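Local coordinates for protein aldose-aldose oxidoreductase (Caulobacter crescentus, PDB 5A04) that probably oxidises one aldose sugar and reduces another in turn, using a bound NADP(H) cofactor that shuttles hydride between the two half-reactions, at residues L7-G13 with V74-I80; F65-N71 with R92-K98. All blocks are in the same frame, centred on the assembly; numbering follows the deposited sequence.

Contact 1: L7-G13 with V74-I80; sequences LGYAILG and VDIVYVI. With NDP (NADPH dihydro-nicotinamide-adenine-dinucleotide phosphate), chain G.
Leu7 and Gly8 meet Asp75 where two parallel strands of a Rossmann fold, 7-12 and 76-79, begin to pair. Leu7 CD2 lies against the Asp75 carboxylate. Asp75 OD2 turns its anti lone pair to Gly8 N and accepts a nearly straight bond (2.9 Å, 174°). Gly8 O takes two donors, Asp75 N and Ile76 N. The regular parallel ladder follows. Tyr9 sends its ring alongside Ile76. CG2 of Ile76 sits over one ring face, 4.0 Å from the centroid, a CH-pi contact. Ile76 CD1 touches Tyr9 CE1 at 3.5 Å. Tyr78 CB lies at the ring edge. Tyr9 OH bonds to Leu297 O in helix 292-306. Ala10 gives its N to Ile76 O and takes Tyr78 N on its O, both at 2.8 Å. Its CB faces the other side of the sheet and meets Val74 CG1. Ile11 returns to the Tyr9 side, with CG1 anti to the carbonyl carbon (chi1 -57°), and its CD1 reaches Tyr78 CB at 3.8 Å. Leu12 faces the Ala10 side and packs CD1 on Val77 CG1. Leu12 N bonds to Tyr78 O, and Leu12 O takes Ile80 N. The strand ends here. Gly13 follows, in what looks like the dinucleotide-binding glycine motif. A side chain there would run into Ile80 O. Gly13 C lies 3.7 Å from O2B of the NADPH, and Ile80 O 3.6 Å from its C5D.

Contact 2: F65-N71 with R92-K98; sequences FDRIIDN and RAARAGK
Arg92 holds Asp66 side-on with two nitrogens, one to each carboxylate oxygen. NE points almost straight at OD1 of Asp66 (3.0 Å, 172°) and meets it on the syn side, close to the guanidinium plane. NH2 reaches Asp66 OD2 from above the carboxylate plane, so the two flat groups are not coplanar; their planes stand 45° apart. The bend at chi3 of Arg92 (70°) turns the guanidinium back toward the carboxylate. Phe65 comes over one guanidinium face with CD2, at the rim, its ring steeply inclined to that group. The CB of Arg92 and the CB of Ala93 both lie at the edge of this ring. An alanine in place of Arg92 would probably leave Asp66 without its ionic mate, strip Tyr62 O of its NH2 partner and uncover the CD2 side of Phe65. A water links Asp66 OD1 to Arg92 O, a second tie between the same residues.

Further along, Ala96 CB fits against Ile68 CG2 at 3.7 Å and against Ile69 CB. Lys98 bends at chi2 and runs its chain past Ile68, bringing NZ 2.9 Å from Asn71 O, a bond made from above the carbonyl plane. A second water accepts from Lys98 NZ and donates to Ala96 O. The buried ammonium therefore has several oxygens around it, Val74 O among them.

Gly97 is the C-prime residue of a Schellman motif that ends helix 86-95, with Lys98 N bonded to Ala93 O. The short 3-10 segment 65-70 thus packs on the C-terminal end of this Rossmann helix. Arg92 also bonds to Tyr62 O. Phe65, Ala93 and Lys98 rest on Val77 of strand 76-79, while Ile68 lies on Ala10 of strand 7-12.

Overall arrangement
Both contacts belong to the NADPH-binding Rossmann domain, and their centres are about 10 Å apart. Contact 1 is the buried middle of the parallel sheet, held mainly by backbone bonds and by aliphatic and aromatic packing, with one carboxylate bond at its start. Contact 2 lies further from the chain's centre, on one face of that sheet. Its ion pair lies on the partly exposed side, while the buried lysine ammonium is met by backbone oxygens and a water. The segments alternate along the chain, 65-71 falling between the two strands; strand 76-79 then leads on to helix 86-95. They also touch: Leu12 CD1 packs on Phe65 CZ, and Lys98 NZ bonds to Val74 O. Only contact 1 reaches the cofactor directly.

Contact 1: L7-G13 with V74-I80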
loop_
_atom_site.group_PDB
_atom_site.type_symbol
_atom_site.label_atom_id
_atom_site.label_comp_id
_atom_site.label_asym_id
_atom_site.label_seq_id
_atom_site.Cartn_x
_atom_site.Cartn_y
_atom_site.Cartn_z
ATOM N N LEU A 7 26.166 -31.987 -1.970
ATOM C CA LEU A 7 26.538 -31.727 -0.587
ATOM C C LEU A 7 25.430 -32.212 0.330
ATOM O O LEU A 7 24.260 -32.156 -0.036
ATOM C CB LEU A 7 26.815 -30.242 -0.367
ATOM C CG LEU A 7 28.016 -29.733 -1.164
ATOM C CD1 LEU A 7 28.441 -28.386 -0.627
ATOM C CD2 LEU A 7 29.176 -30.730 -1.106
ATOM N N GLY A 8 25.795 -32.680 1.521
ATOM C CA GLY A 8 24.824 -33.272 2.427
ATOM C C GLY A 8 24.236 -32.285 3.427
ATOM O O GLY A 8 24.964 -31.593 4.127
ATOM N N TYR A 9 22.909 -32.227 3.485
ATOM C CA TYR A 9 22.198 -31.388 4.454
ATOM C C TYR A 9 21.780 -32.152 5.708
ATOM O O TYR A 9 21.225 -33.252 5.615
ATOM C CB TYR A 9 20.933 -30.800 3.814
ATOM C CG TYR A 9 21.114 -29.516 3.056
ATOM C CD1 TYR A 9 21.672 -29.496 1.777
ATOM C CD2 TYR A 9 20.668 -28.319 3.602
ATOM C CE1 TYR A 9 21.824 -28.299 1.085
ATOM C CE2 TYR A 9 20.809 -27.130 2.931
ATOM C CZ TYR A 9 21.378 -27.111 1.678
ATOM O OH TYR A 9 21.499 -25.900 1.022
ATOM N N ALA A 10 22.025 -31.560 6.876
ATOM C CA ALA A 10 21.331 -31.945 8.088
ATOM C C ALA A 10 20.183 -30.960 8.299
ATOM O O ALA A 10 20.408 -29.758 8.343
ATOM C CB ALA A 10 22.289 -31.941 9.304
ATOM N N ILE A 11 18.956 -31.462 8.388
ATOM C CA ILE A 11 17.807 -30.604 8.668
ATOM C C ILE A 11 17.573 -30.582 10.177
ATOM O O ILE A 11 17.426 -31.632 10.816
ATOM C CB ILE A 11 16.537 -31.083 7.925
ATOM C CG1 ILE A 11 16.798 -31.155 6.411
ATOM C CG2 ILE A 11 15.358 -30.151 8.214
ATOM C CD1 ILE A 11 17.237 -29.837 5.776
ATOM N N LEU A 12 17.575 -29.381 10.755
ATOM C CA LEU A 12 17.500 -29.237 12.200
ATOM C C LEU A 12 16.213 -28.505 12.574
ATOM O O LEU A 12 16.016 -27.354 12.189
ATOM C CB LEU A 12 18.744 -28.492 12.719
ATOM C CG LEU A 12 18.949 -28.428 14.239
ATOM C CD1 LEU A 12 20.440 -28.196 14.544
ATOM C CD2 LEU A 12 18.122 -27.317 14.859
ATOM N N GLY A 13 15.353 -29.187 13.329
ATOM C CA GLY A 13 14.047 -28.659 13.718
ATOM C C GLY A 13 12.972 -29.187 12.785
ATOM O O GLY A 13 12.659 -28.557 11.776
ATOM N N VAL A 74 27.786 -34.850 6.339
ATOM C CA VAL A 74 27.067 -33.595 6.555
ATOM C C VAL A 74 27.970 -32.410 6.241
ATOM O O VAL A 74 29.004 -32.211 6.888
ATOM C CB VAL A 74 26.538 -33.481 7.989
ATOM C CG1 VAL A 74 25.880 -32.103 8.214
ATOM C CG2 VAL A 74 25.558 -34.614 8.275
ATOM N N ASP A 75 27.586 -31.644 5.223
ATOM C CA ASP A 75 28.300 -30.425 4.861
ATOM C C ASP A 75 27.610 -29.170 5.389
ATOM O O ASP A 75 28.264 -28.183 5.718
ATOM C CB ASP A 75 28.435 -30.325 3.345
ATOM C CG ASP A 75 29.209 -31.484 2.764
ATOM O OD1 ASP A 75 30.453 -31.489 2.909
ATOM O OD2 ASP A 75 28.574 -32.388 2.181
ATOM N N ILE A 76 26.285 -29.224 5.451
ATOM C CA ILE A 76 25.450 -28.056 5.746
ATOM C C ILE A 76 24.425 -28.407 6.802
ATOM O O ILE A 76 23.835 -29.481 6.753
ATOM C CB ILE A 76 24.689 -27.554 4.483
ATOM C CG1 ILE A 76 25.667 -27.148 3.380
ATOM C CG2 ILE A 76 23.753 -26.404 4.843
ATOM C CD1 ILE A 76 25.041 -27.164 1.972
ATOM N N VAL A 77 24.210 -27.506 7.756
ATOM C CA VAL A 77 23.089 -27.623 8.680
ATOM C C VAL A 77 22.055 -26.548 8.332
ATOM O O VAL A 77 22.399 -25.364 8.203
ATOM C CB VAL A 77 23.529 -27.456 10.146
ATOM C CG1 VAL A 77 22.319 -27.484 11.071
ATOM C CG2 VAL A 77 24.553 -28.532 10.538
ATOM N N TYR A 78 20.804 -26.962 8.179
ATOM C CA TYR A 78 19.719 -26.040 7.866
ATOM C C TYR A 78 18.888 -25.897 9.134
ATOM O O TYR A 78 18.214 -26.831 9.560
ATOM C CB TYR A 78 18.900 -26.575 6.677
ATOM C CG TYR A 78 17.885 -25.635 6.043
ATOM C CD1 TYR A 78 17.515 -24.437 6.650
ATOM C CD2 TYR A 78 17.289 -25.966 4.823
ATOM C CE1 TYR A 78 16.573 -23.602 6.066
ATOM C CE2 TYR A 78 16.347 -25.138 4.228
ATOM C CZ TYR A 78 15.996 -23.957 4.852
ATOM O OH TYR A 78 15.065 -23.135 4.263
ATOM N N VAL A 79 18.984 -24.725 9.755
ATOM C CA VAL A 79 18.287 -24.439 10.999
ATOM C C VAL A 79 16.877 -23.902 10.747
ATOM O O VAL A 79 16.712 -22.816 10.180
ATOM C CB VAL A 79 19.082 -23.418 11.833
ATOM C CG1 VAL A 79 18.319 -23.075 13.115
ATOM C CG2 VAL A 79 20.482 -23.970 12.144
ATOM N N ILE A 80 15.871 -24.673 11.171
ATOM C CA ILE A 80 14.471 -24.368 10.888
ATOM C C ILE A 80 13.672 -24.443 12.197
ATOM O O ILE A 80 12.650 -25.133 12.317
ATOM C CB ILE A 80 13.890 -25.331 9.800
ATOM C CG1 ILE A 80 14.916 -25.526 8.671
ATOM C CG2 ILE A 80 12.583 -24.785 9.234
ATOM C CD1 ILE A 80 14.406 -26.331 7.436
HETATM P PA NDP G . 7.059 -25.208 13.627
HETATM O O1A NDP G . 6.578 -24.819 14.981
HETATM O O2A NDP G . 6.090 -25.839 12.666
HETATM O O5B NDP G . 8.365 -26.201 13.746
HETATM C C5B NDP G . 9.283 -25.643 14.642
HETATM C C4B NDP G . 10.192 -26.809 15.057
HETATM O O4B NDP G . 11.359 -26.330 15.729
HETATM C C3B NDP G . 9.442 -27.728 16.049
HETATM O O3B NDP G . 8.681 -28.683 15.380
HETATM C C2B NDP G . 10.622 -28.446 16.715
HETATM O O2B NDP G . 11.106 -29.407 15.977
HETATM C C1B NDP G . 11.720 -27.297 16.695
HETATM N N9A NDP G . 11.884 -26.659 18.003
HETATM C C8A NDP G . 13.042 -26.615 18.772
HETATM N N7A NDP G . 12.872 -25.974 19.945
HETATM C C5A NDP G . 11.531 -25.582 19.936
HETATM C C6A NDP G . 10.747 -24.875 20.867
HETATM N N6A NDP G . 11.301 -24.438 22.050
HETATM N N1A NDP G . 9.427 -24.603 20.631
HETATM C C2A NDP G . 8.943 -25.073 19.421
HETATM N N3A NDP G . 9.562 -25.746 18.445
HETATM C C4A NDP G . 10.887 -26.001 18.731
HETATM O O3 NDP G . 7.583 -23.742 13.050
HETATM P PN NDP G . 7.735 -23.608 11.435
HETATM O O1N NDP G . 8.471 -24.728 10.820
HETATM O O2N NDP G . 6.564 -22.899 10.791
HETATM O O5D NDP G . 8.887 -22.281 11.402
HETATM C C5D NDP G . 10.157 -22.639 11.873
HETATM C C4D NDP G . 11.166 -21.619 11.276
HETATM O O4D NDP G . 11.012 -21.615 9.823
HETATM C C3D NDP G . 10.851 -20.148 11.740
HETATM O O3D NDP G . 12.078 -19.406 11.871
HETATM C C2D NDP G . 10.046 -19.576 10.582
HETATM O O2D NDP G . 10.241 -18.180 10.430
HETATM C C1D NDP G . 10.726 -20.310 9.374
HETATM N N1N NDP G . 9.776 -20.457 8.269
HETATM C C2N NDP G . 10.122 -20.031 6.997
HETATM C C3N NDP G . 9.234 -20.200 5.973
HETATM C C7N NDP G . 9.593 -19.748 4.629
HETATM O O7N NDP G . 8.767 -19.722 3.698
HETATM N N7N NDP G . 10.901 -19.343 4.380
HETATM C C4N NDP G . 7.897 -20.825 6.167
HETATM C C5N NDP G . 7.610 -21.203 7.558
HETATM C C6N NDP G . 8.510 -21.030 8.524
HETATM P P2B NDP G . 11.585 -30.864 16.764
HETATM O O1X NDP G . 12.519 -30.313 17.818
HETATM O O2X NDP G . 10.244 -31.335 17.237
HETATM O O3X NDP G . 12.232 -31.649 15.625
#

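Contact 2: F65-N71 with R92-K98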
loop_
_atom_site.group_PDB
_atom_site.type_symbol
_atom_site.label_atom_id
_atom_site.label_comp_id
_atom_site.label_asym_id
_atom_site.label_seq_id
_atom_site.Cartn_x
_atom_site.Cartn_y
_atom_site.Cartn_z
ATOM N N PHE A 65 23.691 -33.200 19.127
ATOM C CA PHE A 65 23.947 -32.490 17.866
ATOM C C PHE A 65 25.421 -32.138 17.640
ATOM O O PHE A 65 25.908 -32.223 16.527
ATOM C CB PHE A 65 23.078 -31.214 17.802
ATOM C CG PHE A 65 23.417 -30.287 16.654
ATOM C CD1 PHE A 65 23.374 -30.724 15.337
ATOM C CD2 PHE A 65 23.761 -28.966 16.897
ATOM C CE1 PHE A 65 23.678 -29.863 14.287
ATOM C CE2 PHE A 65 24.073 -28.100 15.854
ATOM C CZ PHE A 65 24.041 -28.555 14.542
ATOM N N ASP A 66 26.160 -31.780 18.688
ATOM C CA ASP A 66 27.535 -31.335 18.465
ATOM C C ASP A 66 28.435 -32.459 17.934
ATOM O O ASP A 66 29.480 -32.197 17.330
ATOM C CB ASP A 66 28.114 -30.742 19.752
ATOM C CG ASP A 66 27.235 -29.646 20.317
ATOM O OD1 ASP A 66 27.092 -28.601 19.649
ATOM O OD2 ASP A 66 26.677 -29.834 21.415
ATOM N N ARG A 67 28.005 -33.703 18.113
ATOM C CA ARG A 67 28.748 -34.852 17.588
ATOM C C ARG A 67 28.769 -34.895 16.064
ATOM O O ARG A 67 29.527 -35.660 15.471
ATOM C CB ARG A 67 28.153 -36.161 18.112
ATOM C CG ARG A 67 28.242 -36.341 19.630
ATOM C CD ARG A 67 27.525 -37.626 20.015
ATOM N NE ARG A 67 27.467 -37.857 21.455
ATOM C CZ ARG A 67 26.738 -38.818 22.015
ATOM N NH1 ARG A 67 26.008 -39.620 21.251
ATOM N NH2 ARG A 67 26.733 -38.973 23.333
ATOM N N ILE A 68 27.933 -34.075 15.433
ATOM C CA ILE A 68 27.844 -34.042 13.979
ATOM C C ILE A 68 29.159 -33.570 13.344
ATOM O O ILE A 68 29.384 -33.763 12.150
ATOM C CB ILE A 68 26.664 -33.141 13.522
ATOM C CG1 ILE A 68 26.130 -33.567 12.138
ATOM C CG2 ILE A 68 27.058 -31.656 13.532
ATOM C CD1 ILE A 68 24.752 -32.966 11.839
ATOM N N ILE A 69 30.036 -32.969 14.144
ATOM C CA ILE A 69 31.372 -32.598 13.682
ATOM C C ILE A 69 32.126 -33.805 13.097
ATOM O O ILE A 69 32.973 -33.658 12.215
ATOM C CB ILE A 69 32.191 -31.973 14.844
ATOM C CG1 ILE A 69 33.512 -31.379 14.351
ATOM C CG2 ILE A 69 32.425 -32.987 15.960
ATOM C CD1 ILE A 69 34.237 -30.598 15.459
ATOM N N ASP A 70 31.781 -34.996 13.572
ATOM C CA ASP A 70 32.475 -36.216 13.172
ATOM C C ASP A 70 31.760 -36.943 12.046
ATOM O O ASP A 70 32.112 -38.074 11.711
ATOM C CB ASP A 70 32.620 -37.153 14.365
ATOM C CG ASP A 70 33.581 -36.625 15.403
ATOM O OD1 ASP A 70 34.537 -35.916 15.028
ATOM O OD2 ASP A 70 33.378 -36.923 16.591
ATOM N N ASN A 71 30.760 -36.295 11.459
ATOM C CA ASN A 71 30.003 -36.909 10.371
ATOM C C ASN A 71 30.357 -36.233 9.048
ATOM O O ASN A 71 29.911 -35.115 8.762
ATOM C CB ASN A 71 28.502 -36.817 10.663
ATOM C CG ASN A 71 27.654 -37.630 9.694
ATOM O OD1 ASN A 71 28.057 -37.888 8.565
ATOM N ND2 ASN A 71 26.476 -38.040 10.145
ATOM N N ARG A 92 26.526 -23.415 17.057
ATOM C CA ARG A 92 26.913 -24.804 17.289
ATOM C C ARG A 92 27.229 -25.525 15.977
ATOM O O ARG A 92 28.192 -26.287 15.899
ATOM C CB ARG A 92 25.812 -25.532 18.061
ATOM C CG ARG A 92 25.729 -25.104 19.530
ATOM C CD ARG A 92 24.502 -25.678 20.194
ATOM N NE ARG A 92 24.602 -27.124 20.387
ATOM C CZ ARG A 92 23.593 -27.892 20.795
ATOM N NH1 ARG A 92 22.395 -27.359 21.014
ATOM N NH2 ARG A 92 23.775 -29.202 20.966
ATOM N N ALA A 93 26.433 -25.268 14.946
ATOM C CA ALA A 93 26.715 -25.838 13.626
ATOM C C ALA A 93 28.078 -25.373 13.108
ATOM O O ALA A 93 28.873 -26.172 12.611
ATOM C CB ALA A 93 25.602 -25.459 12.636
ATOM N N ALA A 94 28.347 -24.075 13.231
ATOM C CA ALA A 94 29.632 -23.535 12.792
ATOM C C ALA A 94 30.807 -24.141 13.579
ATOM O O ALA A 94 31.841 -24.475 12.994
ATOM C CB ALA A 94 29.636 -22.004 12.909
ATOM N N ARG A 95 30.662 -24.278 14.895
ATOM C CA ARG A 95 31.716 -24.908 15.703
ATOM C C ARG A 95 31.886 -26.395 15.372
ATOM O O ARG A 95 32.956 -26.974 15.605
ATOM C CB ARG A 95 31.425 -24.721 17.193
ATOM C CG ARG A 95 31.499 -23.242 17.595
ATOM C CD ARG A 95 31.575 -23.023 19.110
ATOM N NE ARG A 95 30.433 -23.578 19.840
ATOM C CZ ARG A 95 29.397 -22.871 20.282
ATOM N NH1 ARG A 95 29.333 -21.565 20.063
ATOM N NH2 ARG A 95 28.426 -23.477 20.962
ATOM N N ALA A 96 30.835 -27.012 14.837
ATOM C CA ALA A 96 30.920 -28.389 14.337
ATOM C C ALA A 96 31.494 -28.465 12.915
ATOM O O ALA A 96 31.500 -29.535 12.297
ATOM C CB ALA A 96 29.552 -29.054 14.385
ATOM N N GLY A 97 31.956 -27.328 12.400
ATOM C CA GLY A 97 32.611 -27.267 11.105
ATOM C C GLY A 97 31.669 -27.342 9.915
ATOM O O GLY A 97 32.081 -27.722 8.807
ATOM N N LYS A 98 30.408 -26.976 10.135
ATOM C CA LYS A 98 29.410 -27.039 9.057
ATOM C C LYS A 98 29.039 -25.659 8.510
ATOM O O LYS A 98 28.996 -24.668 9.251
ATOM C CB LYS A 98 28.138 -27.744 9.538
ATOM C CG LYS A 98 28.373 -29.081 10.271
ATOM C CD LYS A 98 29.211 -30.050 9.438
ATOM C CE LYS A 98 29.270 -31.411 10.110
ATOM N NZ LYS A 98 30.191 -32.342 9.380
HETATM O O HOH W 1 29.095 -27.770 18.042
HETATM O O HOH W 2 32.611 -31.006 10.273
#